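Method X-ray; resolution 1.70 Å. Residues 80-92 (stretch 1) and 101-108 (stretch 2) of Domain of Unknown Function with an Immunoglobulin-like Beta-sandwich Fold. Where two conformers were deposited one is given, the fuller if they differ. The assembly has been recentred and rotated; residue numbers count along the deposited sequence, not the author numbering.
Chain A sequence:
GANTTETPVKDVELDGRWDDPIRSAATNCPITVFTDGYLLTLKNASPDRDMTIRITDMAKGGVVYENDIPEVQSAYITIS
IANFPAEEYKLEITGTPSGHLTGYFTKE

Stretch 1 80-92: SIANFPAEEYKLE
Stretch 2, residues 101-108: LTGYFTKE

The strongest polar links between the two stretches are backbone hydrogen bonds of an antiparallel sheet. Leu91 N donates to Gly103 O at 2.7 Å, and Gly103 N donates back to Leu91 O at 2.8 Å. Tyr89 N donates to Phe105 O at 2.7 Å, and Phe105 N donates to Tyr89 O at 3.0 Å. All four are nearly straight, with N-H...O angles of 162° to 172°. Toward the chain end the ladder loosens. Lys107 N reaches Glu87 O at 2.9 Å, while Glu87 N reaches Lys107 O at 3.2 Å with an angle of only 140°.

The side chain of Lys107 adds a further anchor. Its NZ donates to Phe84 O at 2.8 Å, and a weak bond runs from Lys107 NZ to Ala82 O at 3.5 Å. Both acceptors are backbone carbonyls in the loop before the strand; their partly negative oxygens suit the positive amine. The lysine is extended except at chi2: chi1 -162° (t), chi2 -89° (m), chi3 -164° (t), chi4 160° (t). The loop holds a type I turn from Ile81 to Phe84, closed by Phe84 N to Ile81 O at 3.1 Å. Phi/psi at Ala82 and Asn83 are -65/-30 and -108/12.

The N-to-C directions of the strand ending stretch 1 and the strand in stretch 2 differ by 158°, and their axes approach to 4.5 Å. Phi/psi values are extended, for example -125/144 at Tyr89 and -148/158 at Phe105. Tyr89 pairs with Phe105 (CA to CA 5.4 Å) and Leu91 with Gly103 (CA to CA 5.0 Å) as hydrogen-bonded pairs. Between and beyond them lie non-hydrogen-bonded pairs: Glu88 with Thr106 (CA to CA 4.1 Å), Lys90 with Tyr104 (CA to CA 4.6 Å) and Glu92 with Thr102 (CA to CA 4.5 Å). Here CA-H groups face carbonyls, as in Thr102 CA to Leu91 O at 3.2 Å.

One face carries Glu87, Tyr89, Leu91, Phe105 and Lys107. Phe105 (chi1 69°, p; chi2 88°) is its hub, where buried apolar groups meet. Tyr89 CB sits over one face of the Phe105 ring, 3.9 Å from the centroid, in a CH-pi contact. The ring planes are near parallel, at 25°, but slid apart, with centroids 5.6 Å from each other, so they barely overlap. Leu91 (t, p) has CB at the ring edge, 4.3 Å from Phe105 CE2. Ile81 (p, t) brings CD1 to 3.8 Å from Phe105 CE1. Tyr89 is m, with chi2 -87°; its OH donates to Pro85 O at 2.6 Å, tying the strand to the loop.

The other face carries Glu88, Lys90, Glu92, Thr102, Tyr104 and Thr106. A water bridges Glu88 OE2 (2.6 Å from the water O, which donates) and Thr106 OG1 (3.0 Å from the water O), linking two polar groups that do not bond directly. Glu88 is t, t and Thr106 is m. Lys90 CB packs 3.6 Å from Tyr104 CE2, aliphatic carbon against aromatic, with Tyr104 m and chi2 86°. Lys90 (t, t, p, t) also sets CG 3.8 Å from CG2 of Thr102 (m), while its end leads away. Both sides summed, 882 Å² is buried between the two stretches.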

# COMPACT_ATOMS: atom_id res chain seq x y z
N SER A 80 2.04 3.72 9.74
CA SER A 80 1.94 5.11 10.22
C SER A 80 2.61 6.02 9.22
O SER A 80 3.79 5.83 8.88
CB SER A 80 2.64 5.32 11.55
OG SER A 80 2.51 6.69 11.90
N ILE A 81 1.85 6.99 8.73
CA ILE A 81 2.39 8.02 7.83
C ILE A 81 2.64 9.34 8.58
O ILE A 81 2.97 10.36 7.99
CB ILE A 81 1.47 8.24 6.62
CG1 ILE A 81 0.09 8.79 7.00
CG2 ILE A 81 1.29 6.92 5.84
CD1 ILE A 81 -0.79 9.16 5.76
N ALA A 82 2.52 9.30 9.90
CA ALA A 82 2.50 10.50 10.73
C ALA A 82 3.82 11.27 10.69
O ALA A 82 3.85 12.48 10.87
CB ALA A 82 2.18 10.12 12.17
N ASN A 83 4.92 10.55 10.48
CA ASN A 83 6.24 11.19 10.43
C ASN A 83 6.84 11.26 9.02
O ASN A 83 8.00 11.60 8.85
CB ASN A 83 7.18 10.52 11.41
CG ASN A 83 6.63 10.55 12.83
OD1 ASN A 83 6.37 9.50 13.42
ND2 ASN A 83 6.41 11.74 13.35
N PHE A 84 6.04 10.98 7.99
CA PHE A 84 6.43 11.35 6.65
C PHE A 84 6.23 12.84 6.44
O PHE A 84 5.25 13.41 6.92
CB PHE A 84 5.62 10.62 5.58
CG PHE A 84 5.69 9.12 5.61
CD1 PHE A 84 6.66 8.41 6.31
CD2 PHE A 84 4.79 8.40 4.84
CE1 PHE A 84 6.67 7.01 6.26
CE2 PHE A 84 4.80 7.03 4.80
CZ PHE A 84 5.75 6.33 5.54
N PRO A 85 7.16 13.49 5.71
CA PRO A 85 6.92 14.88 5.34
C PRO A 85 5.62 15.08 4.58
O PRO A 85 5.16 14.20 3.86
CB PRO A 85 8.12 15.21 4.43
CG PRO A 85 9.19 14.34 4.94
CD PRO A 85 8.50 13.05 5.26
N ALA A 86 5.05 16.27 4.75
CA ALA A 86 3.90 16.69 3.96
C ALA A 86 4.28 16.67 2.48
O ALA A 86 5.17 17.39 2.03
CB ALA A 86 3.47 18.10 4.39
N GLU A 87 3.62 15.81 1.71
CA GLU A 87 4.02 15.55 0.34
C GLU A 87 3.02 14.52 -0.22
O GLU A 87 2.30 13.88 0.57
CB GLU A 87 5.45 14.95 0.30
CG GLU A 87 6.08 14.81 -1.08
CD GLU A 87 5.93 16.07 -1.89
OE1 GLU A 87 6.73 17.00 -1.68
OE2 GLU A 87 5.00 16.13 -2.71
N GLU A 88 2.99 14.36 -1.54
CA GLU A 88 2.27 13.24 -2.15
C GLU A 88 3.20 12.06 -2.26
O GLU A 88 4.41 12.23 -2.55
CB GLU A 88 1.74 13.58 -3.54
CG GLU A 88 0.90 12.47 -4.14
CD GLU A 88 0.25 12.87 -5.43
OE1 GLU A 88 0.93 13.55 -6.23
OE2 GLU A 88 -0.92 12.53 -5.65
N TYR A 89 2.63 10.88 -2.03
CA TYR A 89 3.34 9.61 -2.05
C TYR A 89 2.71 8.64 -3.02
O TYR A 89 1.48 8.60 -3.15
CB TYR A 89 3.34 8.97 -0.65
CG TYR A 89 4.15 9.80 0.30
CD1 TYR A 89 5.51 9.62 0.41
CD2 TYR A 89 3.57 10.86 1.01
CE1 TYR A 89 6.27 10.43 1.21
CE2 TYR A 89 4.32 11.68 1.85
CZ TYR A 89 5.69 11.46 1.95
OH TYR A 89 6.47 12.28 2.74
N LYS A 90 3.54 7.85 -3.68
CA LYS A 90 3.11 6.67 -4.47
C LYS A 90 3.18 5.44 -3.60
O LYS A 90 4.20 5.19 -2.94
CB LYS A 90 4.03 6.47 -5.68
CG LYS A 90 3.68 5.29 -6.54
CD LYS A 90 4.52 5.15 -7.80
CE LYS A 90 6.00 4.90 -7.47
NZ LYS A 90 6.86 4.69 -8.69
N LEU A 91 2.09 4.69 -3.60
CA LEU A 91 1.97 3.43 -2.90
C LEU A 91 1.92 2.28 -3.89
O LEU A 91 1.11 2.28 -4.82
CB LEU A 91 0.69 3.43 -2.07
CG LEU A 91 0.29 2.15 -1.39
CD1 LEU A 91 1.29 1.76 -0.34
CD2 LEU A 91 -1.14 2.23 -0.77
N GLU A 92 2.83 1.34 -3.74
CA GLU A 92 2.85 0.16 -4.62
C GLU A 92 2.78 -1.08 -3.79
O GLU A 92 3.50 -1.21 -2.79
CB GLU A 92 4.15 0.08 -5.40
CG GLU A 92 4.44 1.19 -6.31
CD GLU A 92 5.84 0.98 -6.89
OE1 GLU A 92 5.96 0.19 -7.86
OE2 GLU A 92 6.82 1.48 -6.30
N LEU A 101 -0.11 -3.34 -7.92
CA LEU A 101 -1.14 -2.34 -7.72
C LEU A 101 -0.49 -1.06 -7.27
O LEU A 101 0.47 -1.09 -6.48
CB LEU A 101 -2.15 -2.80 -6.65
CG LEU A 101 -2.96 -4.04 -6.93
CD1 LEU A 101 -3.66 -4.55 -5.65
CD2 LEU A 101 -3.95 -3.73 -8.04
N THR A 102 -1.00 0.05 -7.77
CA THR A 102 -0.45 1.37 -7.44
C THR A 102 -1.56 2.33 -7.07
O THR A 102 -2.62 2.38 -7.72
CB THR A 102 0.30 1.96 -8.65
OG1 THR A 102 1.22 0.99 -9.18
CG2 THR A 102 1.01 3.26 -8.27
N GLY A 103 -1.29 3.14 -6.04
CA GLY A 103 -2.15 4.24 -5.65
C GLY A 103 -1.32 5.41 -5.17
O GLY A 103 -0.06 5.34 -5.06
N TYR A 104 -2.01 6.50 -4.89
CA TYR A 104 -1.36 7.73 -4.48
C TYR A 104 -2.12 8.33 -3.33
O TYR A 104 -3.36 8.24 -3.26
CB TYR A 104 -1.29 8.73 -5.65
CG TYR A 104 -0.45 8.24 -6.78
CD1 TYR A 104 -0.98 7.44 -7.78
CD2 TYR A 104 0.90 8.56 -6.86
CE1 TYR A 104 -0.20 6.95 -8.80
CE2 TYR A 104 1.68 8.09 -7.89
CZ TYR A 104 1.14 7.30 -8.86
OH TYR A 104 1.93 6.81 -9.89
N PHE A 105 -1.39 8.93 -2.41
CA PHE A 105 -2.03 9.63 -1.32
C PHE A 105 -1.16 10.81 -0.90
O PHE A 105 0.04 10.84 -1.17
CB PHE A 105 -2.30 8.69 -0.14
CG PHE A 105 -1.06 8.22 0.57
CD1 PHE A 105 -0.54 8.96 1.62
CD2 PHE A 105 -0.39 7.06 0.16
CE1 PHE A 105 0.62 8.55 2.27
CE2 PHE A 105 0.74 6.63 0.81
CZ PHE A 105 1.26 7.41 1.87
N THR A 106 -1.80 11.79 -0.25
CA THR A 106 -1.12 13.00 0.19
C THR A 106 -1.15 13.09 1.72
O THR A 106 -2.21 12.94 2.36
CB THR A 106 -1.76 14.23 -0.44
OG1 THR A 106 -1.59 14.17 -1.86
CG2 THR A 106 -1.13 15.51 0.09
N LYS A 107 0.04 13.25 2.30
CA LYS A 107 0.16 13.54 3.72
C LYS A 107 0.13 15.06 3.92
O LYS A 107 0.88 15.79 3.31
CB LYS A 107 1.46 12.94 4.28
CG LYS A 107 1.49 12.80 5.80
CD LYS A 107 2.03 14.05 6.48
CE LYS A 107 2.43 13.80 7.92
NZ LYS A 107 3.38 14.87 8.41
N GLU A 108 -0.78 15.51 4.77
CA GLU A 108 -0.94 16.93 5.03
C GLU A 108 -0.30 17.27 6.35
O GLU A 108 -0.17 16.44 7.25
CB GLU A 108 -2.43 17.29 5.04
OXT GLU A 108 0.06 18.42 6.58
O HOH W 1 -2.49 11.89 -3.63